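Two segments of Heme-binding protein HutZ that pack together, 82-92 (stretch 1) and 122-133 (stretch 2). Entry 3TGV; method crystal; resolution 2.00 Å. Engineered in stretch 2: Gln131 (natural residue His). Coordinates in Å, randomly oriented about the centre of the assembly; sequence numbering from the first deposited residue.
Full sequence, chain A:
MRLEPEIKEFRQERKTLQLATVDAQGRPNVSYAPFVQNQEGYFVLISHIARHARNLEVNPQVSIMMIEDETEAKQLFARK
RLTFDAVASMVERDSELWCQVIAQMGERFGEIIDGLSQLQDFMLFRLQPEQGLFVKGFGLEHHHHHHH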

# COMPACT_ATOMS: atom_id res chain seq x y z
N LEU A 82 0.98 -10.00 -4.74
CA LEU A 82 2.39 -10.32 -4.94
C LEU A 82 3.19 -9.27 -4.19
O LEU A 82 2.93 -8.08 -4.34
CB LEU A 82 2.77 -10.19 -6.41
CG LEU A 82 2.12 -11.10 -7.45
CD1 LEU A 82 2.65 -10.78 -8.82
CD2 LEU A 82 2.35 -12.59 -7.11
N THR A 83 4.17 -9.68 -3.40
CA THR A 83 4.97 -8.71 -2.64
C THR A 83 6.45 -9.06 -2.75
O THR A 83 6.83 -10.24 -2.76
CB THR A 83 4.54 -8.67 -1.16
OG1 THR A 83 3.12 -8.53 -1.06
CG2 THR A 83 5.19 -7.49 -0.44
N PHE A 84 7.28 -8.02 -2.83
CA PHE A 84 8.72 -8.20 -2.89
C PHE A 84 9.42 -6.90 -2.52
O PHE A 84 8.85 -5.82 -2.66
CB PHE A 84 9.17 -8.67 -4.28
CG PHE A 84 8.79 -7.75 -5.41
CD1 PHE A 84 7.52 -7.79 -5.95
CD2 PHE A 84 9.72 -6.87 -5.95
CE1 PHE A 84 7.16 -6.95 -7.00
CE2 PHE A 84 9.37 -6.02 -7.01
CZ PHE A 84 8.09 -6.07 -7.54
N ASP A 85 10.66 -7.01 -2.04
CA ASP A 85 11.48 -5.85 -1.75
C ASP A 85 12.38 -5.60 -2.93
O ASP A 85 12.63 -6.52 -3.71
CB ASP A 85 12.30 -6.05 -0.48
CG ASP A 85 11.44 -6.17 0.77
OD1 ASP A 85 10.23 -5.86 0.70
OD2 ASP A 85 11.98 -6.59 1.82
N ALA A 86 12.86 -4.37 -3.08
CA ALA A 86 13.65 -3.97 -4.24
C ALA A 86 14.67 -2.88 -3.92
O ALA A 86 14.65 -2.29 -2.85
CB ALA A 86 12.72 -3.50 -5.37
N VAL A 87 15.58 -2.64 -4.86
CA VAL A 87 16.54 -1.55 -4.76
C VAL A 87 16.23 -0.52 -5.83
O VAL A 87 16.12 -0.86 -7.00
CB VAL A 87 17.98 -2.04 -4.98
CG1 VAL A 87 18.95 -0.86 -4.91
CG2 VAL A 87 18.32 -3.10 -3.95
N ALA A 88 16.06 0.73 -5.42
CA ALA A 88 15.64 1.78 -6.34
C ALA A 88 16.83 2.51 -6.94
O ALA A 88 17.83 2.74 -6.27
CB ALA A 88 14.72 2.78 -5.65
N SER A 89 16.69 2.90 -8.20
CA SER A 89 17.70 3.66 -8.89
C SER A 89 17.00 4.65 -9.80
O SER A 89 15.99 4.32 -10.42
CB SER A 89 18.61 2.72 -9.69
OG SER A 89 19.88 3.31 -9.90
N MET A 90 17.51 5.87 -9.87
CA MET A 90 16.92 6.87 -10.75
C MET A 90 17.41 6.71 -12.19
O MET A 90 18.59 6.44 -12.43
CB MET A 90 17.23 8.28 -10.24
CG MET A 90 16.66 9.35 -11.13
SD MET A 90 16.79 11.02 -10.45
CE MET A 90 16.30 11.97 -11.91
N VAL A 91 16.51 6.87 -13.15
CA VAL A 91 16.85 6.68 -14.55
C VAL A 91 17.12 8.02 -15.22
O VAL A 91 16.28 8.91 -15.20
CB VAL A 91 15.73 5.95 -15.31
CG1 VAL A 91 16.10 5.80 -16.78
CG2 VAL A 91 15.47 4.59 -14.68
N GLU A 92 18.30 8.14 -15.83
CA GLU A 92 18.74 9.43 -16.37
C GLU A 92 17.83 9.89 -17.50
O GLU A 92 17.55 9.15 -18.44
CB GLU A 92 20.19 9.38 -16.86
CG GLU A 92 20.68 10.74 -17.35
CD GLU A 92 22.14 10.73 -17.78
OE1 GLU A 92 23.01 11.06 -16.94
OE2 GLU A 92 22.42 10.40 -18.96
N PHE A 122 9.06 15.25 -12.23
CA PHE A 122 8.75 13.84 -12.44
C PHE A 122 9.99 13.04 -12.79
O PHE A 122 10.61 13.25 -13.82
CB PHE A 122 7.64 13.63 -13.46
CG PHE A 122 6.28 13.66 -12.84
CD1 PHE A 122 5.61 14.86 -12.68
CD2 PHE A 122 5.67 12.49 -12.40
CE1 PHE A 122 4.36 14.90 -12.10
CE2 PHE A 122 4.42 12.52 -11.82
CZ PHE A 122 3.76 13.72 -11.67
N MET A 123 10.33 12.13 -11.88
CA MET A 123 11.53 11.33 -11.98
C MET A 123 11.16 9.89 -12.31
O MET A 123 10.11 9.40 -11.88
CB MET A 123 12.28 11.36 -10.65
CG MET A 123 12.47 12.75 -10.09
SD MET A 123 13.13 12.70 -8.41
CE MET A 123 14.53 13.81 -8.59
N LEU A 124 12.02 9.21 -13.06
CA LEU A 124 11.79 7.81 -13.39
C LEU A 124 12.70 6.91 -12.57
O LEU A 124 13.92 7.00 -12.66
CB LEU A 124 12.03 7.59 -14.89
CG LEU A 124 11.94 6.16 -15.44
CD1 LEU A 124 10.53 5.60 -15.27
CD2 LEU A 124 12.35 6.16 -16.89
N PHE A 125 12.10 6.04 -11.76
CA PHE A 125 12.89 5.13 -10.94
C PHE A 125 12.80 3.70 -11.45
O PHE A 125 11.71 3.21 -11.71
CB PHE A 125 12.45 5.17 -9.47
CG PHE A 125 12.84 6.44 -8.75
CD1 PHE A 125 14.00 6.51 -8.00
CD2 PHE A 125 12.02 7.56 -8.81
CE1 PHE A 125 14.36 7.66 -7.34
CE2 PHE A 125 12.37 8.72 -8.15
CZ PHE A 125 13.54 8.77 -7.41
N ARG A 126 13.95 3.05 -11.59
CA ARG A 126 14.00 1.61 -11.82
C ARG A 126 14.03 0.86 -10.49
O ARG A 126 14.82 1.17 -9.61
CB ARG A 126 15.22 1.22 -12.64
CG ARG A 126 15.63 -0.22 -12.41
CD ARG A 126 16.29 -0.87 -13.61
NE ARG A 126 17.67 -0.45 -13.79
CZ ARG A 126 18.61 -1.23 -14.31
NH1 ARG A 126 18.32 -2.47 -14.69
NH2 ARG A 126 19.85 -0.77 -14.44
N LEU A 127 13.16 -0.14 -10.35
CA LEU A 127 13.12 -0.92 -9.12
C LEU A 127 13.44 -2.37 -9.42
O LEU A 127 12.75 -3.01 -10.22
CB LEU A 127 11.74 -0.82 -8.49
CG LEU A 127 11.11 0.56 -8.49
CD1 LEU A 127 9.71 0.47 -7.94
CD2 LEU A 127 11.95 1.53 -7.69
N GLN A 128 14.47 -2.89 -8.76
CA GLN A 128 14.96 -4.24 -9.02
C GLN A 128 14.88 -5.12 -7.78
O GLN A 128 15.49 -4.82 -6.75
CB GLN A 128 16.41 -4.19 -9.50
CG GLN A 128 16.63 -3.21 -10.64
CD GLN A 128 18.02 -3.28 -11.21
OE1 GLN A 128 18.89 -2.47 -10.87
NE2 GLN A 128 18.25 -4.24 -12.10
N PRO A 129 14.10 -6.21 -7.88
CA PRO A 129 13.86 -7.17 -6.79
C PRO A 129 15.13 -7.83 -6.32
O PRO A 129 16.03 -8.05 -7.14
CB PRO A 129 12.93 -8.21 -7.43
CG PRO A 129 13.12 -8.05 -8.90
CD PRO A 129 13.40 -6.58 -9.11
N GLU A 130 15.22 -8.16 -5.03
CA GLU A 130 16.46 -8.74 -4.52
C GLU A 130 16.35 -9.91 -3.54
O GLU A 130 17.20 -10.80 -3.52
CB GLU A 130 17.33 -7.64 -3.91
CG GLU A 130 18.81 -7.90 -4.05
CD GLU A 130 19.61 -6.62 -4.02
OE1 GLU A 130 19.85 -6.09 -2.91
OE2 GLU A 130 20.00 -6.14 -5.11
N GLN A 131 15.31 -9.91 -2.71
CA GLN A 131 15.25 -10.89 -1.63
C GLN A 131 14.07 -11.85 -1.72
O GLN A 131 13.57 -12.34 -0.70
CB GLN A 131 15.25 -10.17 -0.28
CG GLN A 131 16.47 -9.30 -0.03
CD GLN A 131 17.79 -10.04 -0.20
OE1 GLN A 131 18.84 -9.57 0.22
NE2 GLN A 131 17.74 -11.22 -0.82
N GLY A 132 13.64 -12.14 -2.95
CA GLY A 132 12.57 -13.09 -3.19
C GLY A 132 11.22 -12.45 -3.46
O GLY A 132 11.08 -11.22 -3.46
N LEU A 133 10.23 -13.31 -3.69
CA LEU A 133 8.87 -12.92 -4.03
C LEU A 133 7.89 -13.72 -3.19
O LEU A 133 8.05 -14.95 -3.03
CB LEU A 133 8.63 -13.23 -5.51
CG LEU A 133 7.55 -12.53 -6.35
CD1 LEU A 133 6.79 -13.56 -7.14
CD2 LEU A 133 6.61 -11.63 -5.56
O HOH W 1 13.03 -9.24 -3.25
O HOH W 2 11.41 -9.66 -1.20

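What fixes the register of the two segments? They run antiparallel as neighbouring strands, and the backbone does most of the tying. Val87 and Gln128 form a closed pair, with Val87 N donating to Gln128 O at 2.9 Å and Gln128 N returning to Val87 O at 3.2 Å. Ser89 and Arg126 repeat the pattern: Ser89 N reaches Arg126 O at 2.9 Å, and Arg126 N reaches Ser89 O at 2.7 Å. Val91 N adds a short bond to Leu124 O, 2.6 Å. Next to the Val87 and Gln128 pair the alpha carbons draw together, 4.1 Å from Ala86 CA to Pro129 CA.

Which bumps fill which hollows on the face that carries Ala86, Ala88 and Met90? The two alanines leave shallow room beside the strand, and larger neighbours lean into it. Leu127 sets its CB 4.2 Å from Ala86 CB and its CD2 3.7 Å from Ala88 CB, so one leucine serves both small residues. The Phe125 ring also approaches Ala88, with CD1 4.5 Å from Ala88 CB. Met90, extended with all three chi angles t, lays its CB 4.1 Å from Phe125 CE1 and carries its sulfur on to Met123, where Met90 SD and Met123 CE are 4.0 Å apart.

How does the other face differ? It mixes branched apolar groups with polar chains. Val91 CB packs 3.7 Å from Leu124 CD2, while Val91 CG2 rests 3.9 Å from Arg126 CB, using the aliphatic base of the arginine. Val87 meets a different kind of neighbour: its CG2 is 3.5 Å from Glu130 OE1. Ser89, small and exposed, spends its backbone on the pairing with Arg126.

What closes the contact where the regular pairing gives out? Glu130 N makes only a weak bond to Asp85 O, at 3.3 Å, and water takes over part of the work. One water donates to both Asp85 O and Gly132 O, each at 2.8 Å, and accepts from N of the engineered Gln131; a second links Asp85 N to Gly132 O. Gly132 has a positive phi and a backbone shape in which a CB would jam against the preceding carbonyl oxygen. Beyond it, the end of Leu133 swings closer, its CD2 4.0 Å from Phe84 CD1 and 4.2 Å from Leu82 CB. Pro129 CB touches the same buried ring, 3.8 Å from Phe84 CD2, so one ring meets both the proline and the leucine. Altogether the segments bury 947 Å², counting both sides.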